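Local coordinates for protein orotidine 5'-phosphate decarboxylase (Sulfolobus solfataricus, PDB 4DBD) that probably catalyses the decarboxylation of orotidine 5'-monophosphate to UMP, the last step of de novo UMP synthesis, at residues 96-101 and 106-111; 85-90 and 117-122; 27-32 and 46-51. All coordinates share one frame; numbering follows the deposited sequence. Where two conformers were deposited one is given.

Contact 1. Residues 96-101 and 106-111; sequences ELKRYL and KNLYLV
Leu101 and Lys106 meet where the chain reverses from helix into strand: the axes of 96-101 and 107-111 approach to 8.6 Å, and their directions differ by 149°, not far from antiparallel. Lys106 N donates to Leu101 O across the reversal at 2.8 Å, a nearly straight bond (172° at the hydrogen) whose donor is tilted well out of the carbonyl plane. The Leu101 side chain leaves the helix with CG anti to its own carbonyl carbon (chi1 -66°), and its two methyls part to serve different neighbours. CD2 lies 3.7 Å from CB of Lys106, while CD1 rests 3.8 Å from both CB and CD1 of Leu108, the two leucines crossing at about a right angle. One turn back, Leu97 CD2 reaches the same Leu108 CD1 at 4.0 Å. The other Leu108 methyl, CD2, takes the aliphatic part of Lys98 through CD at 4.1 Å. The ammonium ends turn to other partners, Lys98 to Asp102 and Lys106 to the carbonyls of Ala79 and Ser77. With an alanine in place of Leu101 both methyl branches go, which would probably open a gap between Leu108 and Lys106 CB. This is the return half of a beta-alpha-beta crossover in a TIM barrel: helix 90-103 lies outside the wall and packs on strand 107-113, which follows it.

Contact 2. Residues 85-90 and 117-122; sequences HSFIGV and EGWSTL. With SO4 (sulfate ion), chain C.
Trp119 has its CG anti to the backbone N (chi1 -179°), a setting that carries the indole away from its own loop and brings its six-membered ring up to His85 and Phe87. The neighbouring atoms CZ3 and CH2 do the touching: CZ3 stands 4.2 Å from His85 CE1, and CH2 stands 4.4 Å from Phe87 CD2. The imidazole and the indole run alongside one another, pointing opposite ways. The meeting is light but buried, with Trp119 also packed on Ile127 and Met114. In the deposited model Phe87 has two conformers, so the detail of its approach holds for one of them.

The two loops follow neighbouring strands, 81-85 and 107-113, of the TIM barrel, and the aromatic group they form belongs to the dimer interface. His85 NE2 is hydrogen-bonded to Ala63 O of the second subunit, and Phe87 of this chain meets Phe87 and His85 of the second subunit edge-to-face. The His85 side chain also lies near Lys61, the predicted proton donor, with about 4 Å between the nearest side-chain atoms of His85 and Lys61.

Each loop also has a hydrogen bond of its own. Ser86 to Gly89 form a type I turn closed by Gly89 N on Ser86 O at 3.0 Å; Gly89 then takes the N-cap position of helix 90-103 with backbone angles that call for glycine. In the other loop, Leu122 N donates to Ser120 OG at 3.1 Å, making an ST turn. The exposed Thr121 beside it donates from OG1 to sulfate O3 at 2.9 Å, and His148 NE2 holds the same ion, which probably came from the crystallisation liquor.

Contact 3. Residues 27-32 and 46-51; sequences YGIKVG and ELLIGL
No flat group takes part where Ile29 and Val31 meet Leu48 and Leu51: the contact is made by aliphatic methyls, with neither a ring face nor a ring edge in it. The one ring of the two segments, that of Tyr27, lies well away from 46-51 and is stacked with Tyr183.

The ends of Val31 and Leu48 meet tip to tip. The Val31 methyl CG2 comes within 3.5 Å of Leu48 CD1, closer than usual for two carbons, and lies 4.2 Å from Leu48 CD2, so it faces both ends of the leucine fork. Leu48 has its CG anti to the carbonyl carbon (chi1 -69°), and this turns the fork to the strand. The backbones stay well apart, the nearest CA atoms, those of Ile29 and Leu48, being 9.1 Å from each other. Ile29 makes the other two contacts. Its CD1 meets Leu51 CD1 at 3.6 Å, the two side chains lying roughly perpendicular, while its shorter branch, CG2, is a looser neighbour of Leu48 CD2 at 4.4 Å.

Within the TIM barrel, Ile29 and Val31 point outward from strand 28-32 to the layer of helices, and Lys30 between them points inward. There its ammonium group forms a salt bridge with Asp59, a predicted active-site residue, and Lys30 itself is predicted to bind substrate. Successive residues of the strand thus face the helical layer and the probable active site in turn.

On the outer side, Leu48 lies near the end of helix 41-48 and Leu51 in the loop leading to strand 55-62. Leu51 also packs against Tyr16 and Leu19 of helix 16-22, Leu48 touches Phe78, and Val31 is covered in addition by Val36 of helix 33-39.

In the fold
Contacts 1 and 3 both join a strand of the same barrel to the helical layer around it, with centres 19 Å apart, and both rest on leucine methyls. Contact 3 is wholly buried and has no hydrogen bond across it, whereas contact 1 is only partly buried and adds a backbone bond at its tight reversal. Contact 2 differs in place and chemistry: it joins two loops through aromatic rings, buried where they meet at the dimer interface, and alone of the three touches the second subunit. It adjoins contact 1, since Ser86 OG is probably hydrogen-bonded to Val111 O at 2.9 Å, while contact 3 lies across the chain's centre from it, about 27 Å between centres.

Contact 1. Residues 96-101 and 106-111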
# COMPACT_ATOMS: atom_id res chain seq x y z
N GLU A 96 -8.53 13.64 -2.88
CA GLU A 96 -8.29 14.14 -1.54
C GLU A 96 -6.80 14.16 -1.21
O GLU A 96 -6.30 15.08 -0.56
CB GLU A 96 -9.05 13.31 -0.51
CG GLU A 96 -10.54 13.50 -0.60
CD GLU A 96 -11.31 12.64 0.37
OE1 GLU A 96 -10.69 12.01 1.25
OE2 GLU A 96 -12.56 12.60 0.26
N LEU A 97 -6.08 13.13 -1.66
CA LEU A 97 -4.63 13.08 -1.46
C LEU A 97 -3.92 14.18 -2.25
O LEU A 97 -3.00 14.83 -1.74
CB LEU A 97 -4.07 11.70 -1.83
CG LEU A 97 -2.55 11.55 -1.73
CD1 LEU A 97 -2.07 11.74 -0.29
CD2 LEU A 97 -2.10 10.19 -2.28
N LYS A 98 -4.35 14.40 -3.50
CA LYS A 98 -3.77 15.44 -4.34
C LYS A 98 -3.94 16.83 -3.71
O LYS A 98 -2.98 17.60 -3.63
CB LYS A 98 -4.32 15.38 -5.78
CG LYS A 98 -3.69 16.37 -6.77
CD LYS A 98 -2.20 16.16 -6.91
CE LYS A 98 -1.65 16.77 -8.20
NZ LYS A 98 -2.13 18.17 -8.45
N ARG A 99 -5.16 17.15 -3.26
CA ARG A 99 -5.41 18.43 -2.61
C ARG A 99 -4.45 18.59 -1.43
O ARG A 99 -3.89 19.67 -1.22
CB ARG A 99 -6.86 18.53 -2.11
CG ARG A 99 -7.94 18.14 -3.12
CD ARG A 99 -8.32 19.28 -4.08
NE ARG A 99 -7.27 19.55 -5.06
CZ ARG A 99 -6.99 18.76 -6.10
NH1 ARG A 99 -7.67 17.63 -6.28
NH2 ARG A 99 -6.02 19.10 -6.94
N TYR A 100 -4.29 17.53 -0.65
CA TYR A 100 -3.43 17.58 0.52
C TYR A 100 -1.96 17.82 0.16
O TYR A 100 -1.29 18.66 0.76
CB TYR A 100 -3.53 16.30 1.34
CG TYR A 100 -2.60 16.36 2.52
CD1 TYR A 100 -2.98 17.00 3.69
CD2 TYR A 100 -1.32 15.82 2.45
CE1 TYR A 100 -2.11 17.08 4.77
CE2 TYR A 100 -0.44 15.90 3.53
CZ TYR A 100 -0.85 16.53 4.69
OH TYR A 100 -0.00 16.62 5.77
N LEU A 101 -1.47 17.07 -0.82
CA LEU A 101 -0.06 17.18 -1.19
C LEU A 101 0.22 18.55 -1.78
O LEU A 101 1.26 19.15 -1.48
CB LEU A 101 0.33 16.05 -2.17
CG LEU A 101 0.28 14.63 -1.59
CD1 LEU A 101 0.53 13.55 -2.68
CD2 LEU A 101 1.23 14.43 -0.43
N LYS A 106 4.06 19.05 -1.80
CA LYS A 106 4.60 17.72 -2.11
C LYS A 106 4.20 17.31 -3.52
O LYS A 106 3.16 17.72 -4.02
CB LYS A 106 4.06 16.70 -1.10
CG LYS A 106 4.30 17.08 0.35
CD LYS A 106 5.79 17.20 0.62
CE LYS A 106 6.06 17.53 2.09
NZ LYS A 106 7.51 17.73 2.35
N ASN A 107 5.05 16.50 -4.16
CA ASN A 107 4.74 15.94 -5.47
C ASN A 107 4.06 14.57 -5.35
O ASN A 107 4.33 13.81 -4.41
CB ASN A 107 6.01 15.77 -6.30
CG ASN A 107 6.76 17.07 -6.51
OD1 ASN A 107 6.18 18.08 -6.90
ND2 ASN A 107 8.07 17.03 -6.26
N LEU A 108 3.21 14.25 -6.32
CA LEU A 108 2.56 12.94 -6.40
C LEU A 108 3.03 12.22 -7.66
O LEU A 108 3.08 12.81 -8.74
CB LEU A 108 1.03 13.09 -6.43
CG LEU A 108 0.15 11.84 -6.55
CD1 LEU A 108 0.40 10.88 -5.38
CD2 LEU A 108 -1.34 12.19 -6.67
N TYR A 109 3.41 10.96 -7.50
CA TYR A 109 3.70 10.06 -8.62
C TYR A 109 2.68 8.93 -8.58
O TYR A 109 2.46 8.34 -7.52
CB TYR A 109 5.10 9.45 -8.46
CG TYR A 109 6.22 10.41 -8.76
CD1 TYR A 109 6.88 10.37 -9.99
CD2 TYR A 109 6.63 11.36 -7.83
CE1 TYR A 109 7.91 11.24 -10.27
CE2 TYR A 109 7.67 12.24 -8.11
CZ TYR A 109 8.30 12.17 -9.33
OH TYR A 109 9.32 13.03 -9.64
N LEU A 110 2.07 8.62 -9.72
CA LEU A 110 1.06 7.56 -9.75
C LEU A 110 1.57 6.31 -10.48
O LEU A 110 2.23 6.41 -11.51
CB LEU A 110 -0.23 8.04 -10.41
CG LEU A 110 -1.02 9.15 -9.73
CD1 LEU A 110 -2.24 9.49 -10.57
CD2 LEU A 110 -1.43 8.73 -8.31
N VAL A 111 1.28 5.15 -9.92
CA VAL A 111 1.69 3.89 -10.52
C VAL A 111 0.82 3.56 -11.73
O VAL A 111 -0.40 3.40 -11.61
CB VAL A 111 1.63 2.74 -9.50
CG1 VAL A 111 1.92 1.41 -10.20
CG2 VAL A 111 2.61 3.00 -8.38

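Contact 2. Residues 85-90 and 117-122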
# COMPACT_ATOMS: atom_id res chain seq x y z
N HIS A 85 -0.99 4.39 -6.00
CA HIS A 85 -1.52 3.62 -7.13
C HIS A 85 -2.62 4.37 -7.86
O HIS A 85 -3.48 4.96 -7.23
CB HIS A 85 -2.09 2.28 -6.64
CG HIS A 85 -1.09 1.18 -6.63
ND1 HIS A 85 -0.63 0.58 -7.79
CD2 HIS A 85 -0.46 0.56 -5.60
CE1 HIS A 85 0.25 -0.36 -7.47
NE2 HIS A 85 0.37 -0.39 -6.16
N SER A 86 -2.58 4.35 -9.19
CA SER A 86 -3.67 4.91 -9.98
C SER A 86 -4.97 4.11 -9.84
O SER A 86 -6.06 4.69 -9.87
CB SER A 86 -3.31 4.92 -11.48
OG SER A 86 -2.19 5.74 -11.73
N PHE A 87 -4.86 2.79 -9.70
CA PHE A 87 -6.04 1.93 -9.82
C PHE A 87 -7.12 2.19 -8.76
O PHE A 87 -8.29 1.83 -8.95
CB PHE A 87 -5.67 0.43 -9.89
CG PHE A 87 -5.29 -0.18 -8.56
CD1 PHE A 87 -6.27 -0.64 -7.69
CD2 PHE A 87 -3.96 -0.33 -8.21
CE1 PHE A 87 -5.91 -1.21 -6.46
CE2 PHE A 87 -3.60 -0.89 -7.00
CZ PHE A 87 -4.58 -1.34 -6.13
N ILE A 88 -6.74 2.85 -7.68
CA ILE A 88 -7.70 3.17 -6.62
C ILE A 88 -8.72 4.25 -7.01
O ILE A 88 -9.76 4.38 -6.38
CB ILE A 88 -7.02 3.59 -5.31
CG1 ILE A 88 -6.21 4.86 -5.51
CG2 ILE A 88 -6.12 2.46 -4.80
CD1 ILE A 88 -5.34 5.19 -4.30
N GLY A 89 -8.39 5.02 -8.04
CA GLY A 89 -9.35 5.96 -8.58
C GLY A 89 -9.34 7.32 -7.91
O GLY A 89 -8.54 7.58 -6.99
N VAL A 90 -10.24 8.19 -8.34
CA VAL A 90 -10.15 9.60 -7.98
C VAL A 90 -11.06 9.98 -6.80
O VAL A 90 -10.58 10.32 -5.72
CB VAL A 90 -10.45 10.49 -9.21
CG1 VAL A 90 -10.48 11.98 -8.83
CG2 VAL A 90 -9.43 10.22 -10.32
N GLU A 117 4.82 -10.10 -14.08
CA GLU A 117 3.98 -10.67 -15.12
C GLU A 117 2.50 -10.61 -14.78
O GLU A 117 1.65 -10.51 -15.67
CB GLU A 117 4.38 -12.12 -15.41
CG GLU A 117 5.56 -12.25 -16.36
CD GLU A 117 6.00 -13.69 -16.54
OE1 GLU A 117 7.21 -13.95 -16.40
OE2 GLU A 117 5.14 -14.55 -16.82
N GLY A 118 2.19 -10.65 -13.48
CA GLY A 118 0.82 -10.68 -13.01
C GLY A 118 0.09 -9.35 -13.14
O GLY A 118 -1.12 -9.30 -12.99
N TRP A 119 0.83 -8.29 -13.43
CA TRP A 119 0.19 -6.98 -13.62
C TRP A 119 -0.66 -6.97 -14.88
O TRP A 119 -0.16 -7.17 -15.98
CB TRP A 119 1.23 -5.86 -13.71
CG TRP A 119 0.59 -4.50 -13.89
CD1 TRP A 119 0.42 -3.83 -15.06
CD2 TRP A 119 0.03 -3.68 -12.86
NE1 TRP A 119 -0.20 -2.62 -14.83
CE2 TRP A 119 -0.45 -2.51 -13.48
CE3 TRP A 119 -0.10 -3.82 -11.48
CZ2 TRP A 119 -1.07 -1.48 -12.76
CZ3 TRP A 119 -0.70 -2.79 -10.76
CH2 TRP A 119 -1.18 -1.64 -11.41
N SER A 120 -1.96 -6.72 -14.70
CA SER A 120 -2.89 -6.71 -15.82
C SER A 120 -2.76 -5.47 -16.70
O SER A 120 -2.66 -4.34 -16.21
CB SER A 120 -4.34 -6.85 -15.33
OG SER A 120 -5.22 -6.89 -16.43
N THR A 121 -2.78 -5.72 -18.00
CA THR A 121 -2.70 -4.68 -19.00
C THR A 121 -4.10 -4.14 -19.29
O THR A 121 -4.27 -3.12 -19.96
CB THR A 121 -2.12 -5.27 -20.31
OG1 THR A 121 -1.38 -4.27 -21.02
CG2 THR A 121 -3.24 -5.82 -21.20
N LEU A 122 -5.11 -4.84 -18.77
CA LEU A 122 -6.49 -4.64 -19.21
C LEU A 122 -7.10 -3.28 -18.89
O LEU A 122 -8.12 -2.90 -19.46
CB LEU A 122 -7.38 -5.75 -18.63
CG LEU A 122 -6.98 -7.16 -19.05
CD1 LEU A 122 -7.98 -8.18 -18.52
CD2 LEU A 122 -6.86 -7.24 -20.56
S SO4 C . 1.88 -6.79 -21.57
O1 SO4 C . 3.25 -6.29 -21.56
O2 SO4 C . 1.56 -7.32 -20.24
O3 SO4 C . 0.96 -5.69 -21.89
O4 SO4 C . 1.74 -7.85 -22.56

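Contact 3. Residues 27-32 and 46-51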
# COMPACT_ATOMS: atom_id res chain seq x y z
N TYR A 27 19.79 10.90 -8.75
CA TYR A 27 18.77 11.93 -8.86
C TYR A 27 17.93 11.96 -7.58
O TYR A 27 17.57 13.03 -7.08
CB TYR A 27 17.86 11.69 -10.05
CG TYR A 27 16.64 12.58 -10.00
CD1 TYR A 27 16.72 13.91 -10.42
CD2 TYR A 27 15.43 12.11 -9.53
CE1 TYR A 27 15.61 14.73 -10.38
CE2 TYR A 27 14.32 12.93 -9.49
CZ TYR A 27 14.41 14.23 -9.91
OH TYR A 27 13.32 15.06 -9.87
N GLY A 28 17.63 10.78 -7.06
CA GLY A 28 16.77 10.67 -5.90
C GLY A 28 16.97 9.36 -5.16
O GLY A 28 17.72 8.47 -5.59
N ILE A 29 16.26 9.24 -4.04
CA ILE A 29 16.26 8.04 -3.23
C ILE A 29 14.80 7.73 -2.94
O ILE A 29 14.04 8.62 -2.55
CB ILE A 29 16.98 8.28 -1.90
CG1 ILE A 29 18.47 8.51 -2.16
CG2 ILE A 29 16.74 7.12 -0.96
CD1 ILE A 29 19.21 9.07 -0.96
N LYS A 30 14.41 6.48 -3.16
CA LYS A 30 13.04 6.05 -2.95
C LYS A 30 12.98 5.16 -1.71
O LYS A 30 13.56 4.07 -1.67
CB LYS A 30 12.49 5.30 -4.18
CG LYS A 30 11.01 4.94 -4.09
CD LYS A 30 10.51 4.23 -5.35
CE LYS A 30 10.94 2.77 -5.41
NZ LYS A 30 10.23 1.91 -4.43
N VAL A 31 12.28 5.65 -0.69
CA VAL A 31 12.19 4.99 0.60
C VAL A 31 10.93 4.14 0.69
O VAL A 31 9.83 4.66 0.47
CB VAL A 31 12.13 6.05 1.73
CG1 VAL A 31 12.02 5.38 3.08
CG2 VAL A 31 13.35 6.96 1.67
N GLY A 32 11.07 2.86 1.02
CA GLY A 32 9.94 1.95 1.07
C GLY A 32 9.53 1.50 2.46
O GLY A 32 10.17 1.85 3.45
N GLU A 46 16.18 10.23 10.47
CA GLU A 46 17.56 10.62 10.74
C GLU A 46 18.47 10.29 9.56
O GLU A 46 19.31 11.09 9.16
CB GLU A 46 18.06 9.91 12.00
CG GLU A 46 19.50 10.23 12.34
CD GLU A 46 19.93 9.66 13.67
OE1 GLU A 46 19.11 8.99 14.33
OE2 GLU A 46 21.10 9.88 14.06
N LEU A 47 18.31 9.09 9.01
CA LEU A 47 19.14 8.64 7.91
C LEU A 47 19.10 9.59 6.71
O LEU A 47 20.09 9.75 6.00
CB LEU A 47 18.71 7.23 7.48
CG LEU A 47 19.63 6.51 6.49
CD1 LEU A 47 21.05 6.44 7.02
CD2 LEU A 47 19.10 5.11 6.17
N LEU A 48 17.94 10.21 6.48
CA LEU A 48 17.71 10.99 5.26
C LEU A 48 18.00 12.48 5.37
O LEU A 48 17.88 13.21 4.39
CB LEU A 48 16.27 10.78 4.79
CG LEU A 48 15.98 9.38 4.26
CD1 LEU A 48 14.48 9.17 4.13
CD2 LEU A 48 16.68 9.16 2.93
N ILE A 49 18.39 12.93 6.56
CA ILE A 49 18.43 14.36 6.86
C ILE A 49 19.39 15.22 6.02
O ILE A 49 18.95 16.16 5.36
CB ILE A 49 18.67 14.61 8.36
CG1 ILE A 49 17.35 14.50 9.12
CG2 ILE A 49 19.28 15.99 8.58
CD1 ILE A 49 17.48 14.62 10.62
N GLY A 50 20.68 14.90 6.03
CA GLY A 50 21.66 15.74 5.36
C GLY A 50 21.76 15.59 3.85
O GLY A 50 22.39 16.41 3.18
N LEU A 51 21.12 14.55 3.31
CA LEU A 51 21.32 14.16 1.92
C LEU A 51 20.87 15.20 0.90
O LEU A 51 19.72 15.62 0.90
CB LEU A 51 20.61 12.83 1.65
CG LEU A 51 20.94 11.69 2.62
CD1 LEU A 51 20.23 10.41 2.20
CD2 LEU A 51 22.44 11.46 2.71